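MFP2B (Ascaris suum, PDB 2BJR) enhances polymerization of the major sperm protein (MSP) in the amoeboid motility of nematode sperm and carries a bound zinc ion. Local coordinates at residues G84-S88 / C174-C179. Sequence-based numbering, arbitrary orientation.
Sequences GNHLS and CECEEC. With ZN (zinc ion), chain C.
H86 and the three cysteines C174, C176 and C179 meet through a zinc ion, a site of one histidine and three cysteines in which metal bonds are the main link between 84-88 and 174-179. H86 NE2 lies 2.0 Å from zinc; C174 SG and C176 SG are each 2.3 Å from it, and C179 SG is at 2.1 Å. C174 SG sits at the edge of the imidazole, 86° off the ring normal, whereas C176 SG and C179 SG approach obliquely. H86 CG occupies the place between backbone N and carbonyl carbon (chi1 64°), which carries the imidazole toward 174-179, and the turn of the ring about CB-CG brings NE2 onto the zinc.

Two of the thiolate ligands also accept backbone N-H groups within their own segment. C176 N donates to C174 SG with an angle of 167°, and C179 N to C176 SG, both nearly straight; the latter caps the helix that follows C176. Such bonds would be expected to spread part of the negative charge on the sulfurs. On the histidine side, N85 OD1 caps the other helix by accepting from L87 N at 3.0 Å.

The apolar contact is L87 CD1 on C176 CB, 3.8 Å apart; L87 CD2 meets the carboxylate oxygen E178 OE2 at 3.4 Å, a van der Waals touch of a methyl on a charged group. L87 CG stands over one face of the H86 ring, toward its rim.

Zinc thus ties the start of helix 86-89, which follows strand 76-81 and precedes strand 92-97 in the chain, to the start of helix 177-180, in the connection from strand 161-166 to strand 194-199; P171 packs on H86.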
loop_
_atom_site.group_PDB
_atom_site.type_symbol
_atom_site.label_atom_id
_atom_site.label_comp_id
_atom_site.label_asym_id
_atom_site.label_seq_id
_atom_site.Cartn_x
_atom_site.Cartn_y
_atom_site.Cartn_z
ATOM N N GLY A 84 14.298 -8.834 3.104
ATOM C CA GLY A 84 14.829 -10.178 3.055
ATOM C C GLY A 84 13.670 -11.118 3.249
ATOM O O GLY A 84 12.516 -10.739 3.031
ATOM N N ASN A 85 13.967 -12.354 3.620
ATOM C CA ASN A 85 12.930 -13.331 3.873
ATOM C C ASN A 85 13.299 -14.240 5.028
ATOM O O ASN A 85 14.336 -14.045 5.689
ATOM C CB ASN A 85 12.568 -14.097 2.590
ATOM C CG ASN A 85 13.710 -14.952 2.062
ATOM O OD1 ASN A 85 14.585 -15.389 2.820
ATOM N ND2 ASN A 85 13.695 -15.195 0.748
ATOM N N HIS A 86 12.451 -15.212 5.311
ATOM C CA HIS A 86 12.647 -16.022 6.503
ATOM C C HIS A 86 13.959 -16.842 6.507
ATOM O O HIS A 86 14.422 -17.225 7.559
ATOM C CB HIS A 86 11.464 -16.937 6.734
ATOM C CG HIS A 86 11.273 -17.948 5.651
ATOM N ND1 HIS A 86 11.757 -19.234 5.752
ATOM C CD2 HIS A 86 10.680 -17.859 4.435
ATOM C CE1 HIS A 86 11.434 -19.905 4.660
ATOM N NE2 HIS A 86 10.811 -19.085 3.833
ATOM N N LEU A 87 14.547 -17.099 5.344
ATOM C CA LEU A 87 15.836 -17.798 5.302
ATOM C C LEU A 87 16.965 -16.991 5.937
ATOM O O LEU A 87 17.773 -17.557 6.662
ATOM C CB LEU A 87 16.236 -18.117 3.866
ATOM C CG LEU A 87 15.280 -19.013 3.082
ATOM C CD1 LEU A 87 15.890 -19.303 1.693
ATOM C CD2 LEU A 87 14.952 -20.277 3.856
ATOM N N SER A 88 17.028 -15.694 5.636
ATOM C CA SER A 88 18.055 -14.802 6.202
ATOM C C SER A 88 17.652 -14.185 7.543
ATOM O O SER A 88 18.533 -13.819 8.335
ATOM C CB SER A 88 18.436 -13.682 5.216
ATOM O OG SER A 88 17.349 -12.830 4.868
ATOM N N CYS A 174 5.409 -17.979 -0.142
ATOM C CA CYS A 174 6.844 -17.894 -0.340
ATOM C C CYS A 174 7.317 -18.753 -1.525
ATOM O O CYS A 174 6.852 -19.876 -1.689
ATOM C CB CYS A 174 7.594 -18.353 0.908
ATOM S SG CYS A 174 9.322 -17.851 0.837
ATOM N N GLU A 175 8.267 -18.214 -2.294
ATOM C CA GLU A 175 8.849 -18.892 -3.464
ATOM C C GLU A 175 10.365 -19.109 -3.331
ATOM O O GLU A 175 11.058 -19.318 -4.336
ATOM C CB GLU A 175 8.540 -18.104 -4.755
ATOM C CG GLU A 175 7.511 -18.787 -5.652
ATOM C CD GLU A 175 6.720 -17.807 -6.511
ATOM O OE1 GLU A 175 7.281 -16.761 -6.936
ATOM O OE2 GLU A 175 5.523 -18.103 -6.768
ATOM N N CYS A 176 10.879 -19.064 -2.102
ATOM C CA CYS A 176 12.265 -19.454 -1.829
ATOM C C CYS A 176 12.417 -20.974 -2.052
ATOM O O CYS A 176 11.438 -21.716 -2.044
ATOM C CB CYS A 176 12.682 -19.086 -0.404
ATOM S SG CYS A 176 12.237 -20.318 0.849
ATOM N N GLU A 177 13.647 -21.429 -2.228
ATOM C CA GLU A 177 13.879 -22.827 -2.592
ATOM C C GLU A 177 13.424 -23.841 -1.552
ATOM O O GLU A 177 13.057 -24.942 -1.917
ATOM C CB GLU A 177 15.348 -23.074 -2.926
ATOM C CG GLU A 177 15.582 -24.435 -3.574
ATOM C CD GLU A 177 14.642 -24.703 -4.748
ATOM O OE1 GLU A 177 14.922 -24.131 -5.834
ATOM O OE2 GLU A 177 13.642 -25.462 -4.577
ATOM N N GLU A 178 13.437 -23.479 -0.269
ATOM C CA GLU A 178 12.967 -24.392 0.779
ATOM C C GLU A 178 11.464 -24.551 0.769
ATOM O O GLU A 178 10.956 -25.662 0.962
ATOM C CB GLU A 178 13.383 -23.899 2.164
ATOM C CG GLU A 178 14.873 -23.999 2.480
ATOM C CD GLU A 178 15.093 -24.354 3.946
ATOM O OE1 GLU A 178 14.810 -25.520 4.326
ATOM O OE2 GLU A 178 15.504 -23.474 4.735
ATOM N N CYS A 179 10.749 -23.432 0.590
ATOM C CA CYS A 179 9.309 -23.443 0.569
ATOM C C CYS A 179 8.810 -24.102 -0.724
ATOM O O CYS A 179 7.802 -24.805 -0.735
ATOM C CB CYS A 179 8.757 -22.035 0.725
ATOM S SG CYS A 179 9.116 -21.258 2.335
HETATM ZN ZN ZN C . 10.334 -19.575 1.909
#